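Local coordinates for protein RTX toxin (Vibrio vulnificus CMCP6, PDB 6A7H) that probably acts as the endopeptidase effector of a bacterial RTX toxin, cleaving and thereby inactivating the small GTPases Ras and Rap1, at residues N416-V421 / H455-P460. Residues are numbered along the deposited sequence; the frame is centred on the assembly and turned at random.
Sequences NIAVEV and HRLDLP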
ATOM      1  N   ASN A 416      -7.868  -7.870   1.997  1.00 35.84           N
ATOM      2  CA  ASN A 416      -7.058  -8.874   1.317  1.00 28.46           C
ATOM      3  C   ASN A 416      -6.150  -9.669   2.258  1.00 25.97           C
ATOM      4  O   ASN A 416      -6.034 -10.884   2.120  1.00 29.55           O
ATOM      5  CB  ASN A 416      -6.218  -8.218   0.232  1.00 33.27           C
ATOM      6  CG  ASN A 416      -6.859  -8.338  -1.119  1.00 51.17           C
ATOM      7  OD1 ASN A 416      -7.652  -9.250  -1.350  1.00 52.66           O
ATOM      8  ND2 ASN A 416      -6.535  -7.416  -2.025  1.00 60.50           N
ATOM      9  N   ILE A 417      -5.513  -8.979   3.205  1.00 30.73           N
ATOM     10  CA  ILE A 417      -4.696  -9.633   4.212  1.00 35.95           C
ATOM     11  C   ILE A 417      -5.561 -10.628   4.977  1.00 38.06           C
ATOM     12  O   ILE A 417      -5.176 -11.782   5.186  1.00 37.03           O
ATOM     13  CB  ILE A 417      -4.078  -8.625   5.220  1.00 34.20           C
ATOM     14  CG1 ILE A 417      -3.292  -7.531   4.507  1.00 39.86           C
ATOM     15  CG2 ILE A 417      -3.196  -9.343   6.239  1.00 28.16           C
ATOM     16  CD1 ILE A 417      -2.215  -8.041   3.649  1.00 43.08           C
ATOM     17  N   ALA A 418      -6.734 -10.162   5.397  1.00 33.80           N
ATOM     18  CA  ALA A 418      -7.635 -10.965   6.219  1.00 32.77           C
ATOM     19  C   ALA A 418      -8.037 -12.235   5.488  1.00 37.51           C
ATOM     20  O   ALA A 418      -8.077 -13.312   6.077  1.00 42.76           O
ATOM     21  CB  ALA A 418      -8.871 -10.167   6.599  1.00 25.80           C
ATOM     22  N   VAL A 419      -8.337 -12.107   4.202  1.00 31.79           N
ATOM     23  CA  VAL A 419      -8.736 -13.268   3.438  1.00 37.59           C
ATOM     24  C   VAL A 419      -7.546 -14.211   3.326  1.00 40.76           C
ATOM     25  O   VAL A 419      -7.684 -15.413   3.504  1.00 48.13           O
ATOM     26  CB  VAL A 419      -9.281 -12.882   2.055  1.00 39.47           C
ATOM     27  CG1 VAL A 419      -9.332 -14.092   1.144  1.00 43.57           C
ATOM     28  CG2 VAL A 419     -10.660 -12.298   2.212  1.00 41.06           C
ATOM     29  N   GLU A 420      -6.359 -13.669   3.104  1.00 39.20           N
ATOM     30  CA  GLU A 420      -5.233 -14.560   2.879  1.00 45.16           C
ATOM     31  C   GLU A 420      -4.782 -15.267   4.164  1.00 45.42           C
ATOM     32  O   GLU A 420      -4.391 -16.429   4.104  1.00 50.63           O
ATOM     33  CB  GLU A 420      -4.065 -13.815   2.246  1.00 50.06           C
ATOM     34  CG  GLU A 420      -2.821 -14.683   2.147  1.00 75.59           C
ATOM     35  CD  GLU A 420      -1.666 -13.994   1.450  1.00 99.85           C
ATOM     36  OE1 GLU A 420      -1.786 -12.790   1.124  1.00106.36           O
ATOM     37  OE2 GLU A 420      -0.636 -14.667   1.224  1.00110.37           O
ATOM     38  N   VAL A 421      -4.897 -14.601   5.318  1.00 31.03           N
ATOM     39  CA  VAL A 421      -4.357 -15.124   6.575  1.00 32.18           C
ATOM     40  C   VAL A 421      -5.416 -15.850   7.447  1.00 37.42           C
ATOM     41  O   VAL A 421      -5.117 -16.815   8.147  1.00 40.62           O
ATOM     42  CB  VAL A 421      -3.711 -13.971   7.413  1.00 44.64           C
ATOM     43  CG1 VAL A 421      -3.203 -14.503   8.726  1.00 51.08           C
ATOM     44  CG2 VAL A 421      -2.560 -13.277   6.650  1.00 38.09           C
ATOM     45  N   HIS A 455     -18.148  -8.503   6.596  1.00 31.07           N
ATOM     46  CA  HIS A 455     -18.699  -8.997   5.335  1.00 29.26           C
ATOM     47  C   HIS A 455     -17.743  -9.961   4.642  1.00 30.75           C
ATOM     48  O   HIS A 455     -18.155 -11.004   4.135  1.00 34.42           O
ATOM     49  CB  HIS A 455     -19.022  -7.844   4.372  1.00 33.75           C
ATOM     50  CG  HIS A 455     -20.085  -6.918   4.865  1.00 38.87           C
ATOM     51  ND1 HIS A 455     -19.894  -5.557   4.973  1.00 43.70           N
ATOM     52  CD2 HIS A 455     -21.351  -7.155   5.279  1.00 37.26           C
ATOM     53  CE1 HIS A 455     -20.993  -4.996   5.442  1.00 41.57           C
ATOM     54  NE2 HIS A 455     -21.896  -5.943   5.630  1.00 38.05           N
ATOM     55  N   ARG A 456     -16.465  -9.612   4.598  1.00 29.88           N
ATOM     56  CA  ARG A 456     -15.545 -10.441   3.832  1.00 43.58           C
ATOM     57  C   ARG A 456     -15.309 -11.821   4.475  1.00 43.68           C
ATOM     58  O   ARG A 456     -15.110 -12.800   3.749  1.00 38.30           O
ATOM     59  CB  ARG A 456     -14.222  -9.700   3.600  1.00 49.47           C
ATOM     60  CG  ARG A 456     -14.048  -9.375   2.122  1.00 58.44           C
ATOM     61  CD  ARG A 456     -13.664 -10.667   1.430  1.00 61.20           C
ATOM     62  NE  ARG A 456     -13.523 -10.586  -0.015  1.00 56.88           N
ATOM     63  CZ  ARG A 456     -12.520 -10.000  -0.651  1.00 64.38           C
ATOM     64  NH1 ARG A 456     -11.579  -9.348   0.020  1.00 59.10           N
ATOM     65  NH2 ARG A 456     -12.498 -10.013  -1.978  1.00 79.68           N
ATOM     66  N   LEU A 457     -15.401 -11.912   5.807  1.00 38.77           N
ATOM     67  CA  LEU A 457     -15.153 -13.177   6.517  1.00 33.15           C
ATOM     68  C   LEU A 457     -16.421 -13.875   7.024  1.00 41.03           C
ATOM     69  O   LEU A 457     -16.333 -14.881   7.736  1.00 41.55           O
ATOM     70  CB  LEU A 457     -14.217 -12.939   7.694  1.00 33.63           C
ATOM     71  CG  LEU A 457     -12.835 -12.352   7.392  1.00 31.11           C
ATOM     72  CD1 LEU A 457     -12.085 -12.093   8.663  1.00 28.26           C
ATOM     73  CD2 LEU A 457     -12.033 -13.276   6.473  1.00 31.52           C
ATOM     74  N   ASP A 458     -17.590 -13.338   6.662  1.00 41.69           N
ATOM     75  CA  ASP A 458     -18.882 -13.910   7.060  1.00 44.00           C
ATOM     76  C   ASP A 458     -19.023 -14.023   8.594  1.00 36.12           C
ATOM     77  O   ASP A 458     -19.485 -15.038   9.124  1.00 37.34           O
ATOM     78  CB  ASP A 458     -19.086 -15.279   6.384  1.00 47.22           C
ATOM     79  CG  ASP A 458     -20.528 -15.796   6.502  1.00 65.40           C
ATOM     80  OD1 ASP A 458     -21.457 -14.983   6.697  1.00 76.67           O
ATOM     81  OD2 ASP A 458     -20.734 -17.021   6.388  1.00 68.77           O
ATOM     82  N   LEU A 459     -18.627 -12.971   9.303  1.00 30.24           N
ATOM     83  CA  LEU A 459     -18.689 -12.973  10.762  1.00 33.28           C
ATOM     84  C   LEU A 459     -19.335 -11.709  11.329  1.00 37.89           C
ATOM     85  O   LEU A 459     -19.300 -10.652  10.698  1.00 34.80           O
ATOM     86  CB  LEU A 459     -17.286 -13.137  11.346  1.00 31.77           C
ATOM     87  CG  LEU A 459     -16.562 -14.456  11.066  1.00 30.04           C
ATOM     88  CD1 LEU A 459     -15.162 -14.424  11.697  1.00 30.80           C
ATOM     89  CD2 LEU A 459     -17.366 -15.632  11.583  1.00 30.99           C
ATOM     90  N   PRO A 460     -19.928 -11.815  12.533  1.00 37.64           N
ATOM     91  CA  PRO A 460     -20.453 -10.628  13.215  1.00 31.42           C
ATOM     92  C   PRO A 460     -19.334  -9.834  13.885  1.00 32.43           C
ATOM     93  O   PRO A 460     -18.266 -10.377  14.157  1.00 38.36           O
ATOM     94  CB  PRO A 460     -21.409 -11.221  14.247  1.00 38.51           C
ATOM     95  CG  PRO A 460     -20.771 -12.530  14.601  1.00 36.17           C
ATOM     96  CD  PRO A 460     -20.160 -13.044  13.312  1.00 34.22           C
TER
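With CG1 of V419 anti to the backbone N (chi1 164°) and CG2 beside that N, the second methyl faces R456, whose chain bends at CB–CG (chi2 -75°) to lay its outer half across it. CG2 of V419 lies 3.5 Å from CD of R456 and 3.8 Å from NH1 of R456, the two side chains crossing at about a right angle. The pair illustrates how one valine methyl can pack against both the last methylene of an arginine and the charged group that follows it. That charged end slants past the methyl toward N416, whose OD1 stays 4.2 Å from NH1 of R456. At this distance there is no hydrogen bond, although the amide and guanidinium planes are only 28° apart; ND2 of N416, the other end of the amide, hydrogen-bonds to OE1 of Q253.

On the neighbouring part of the same helix, L457 brings its two methyls against A418. CD1 of L457 stands 4.3 Å from CB of A418, and CD2 of L457 approaches A418 O at 4.0 Å. Without a hydrogen bond between the segments, the joint rests on van der Waals packing, of side chains on each other and of an L457 methyl on a backbone carbonyl.

A Schellman motif, with D458 at positive phi, closes the C-terminal end of helix 453-457. There the short helix packs against helix 405-422, L457 touching F431 and A418 touching Y435 on strand 430-436 of the parallel four-stranded sheet, within the region related to the Pasteurella multocida toxin C2 domain.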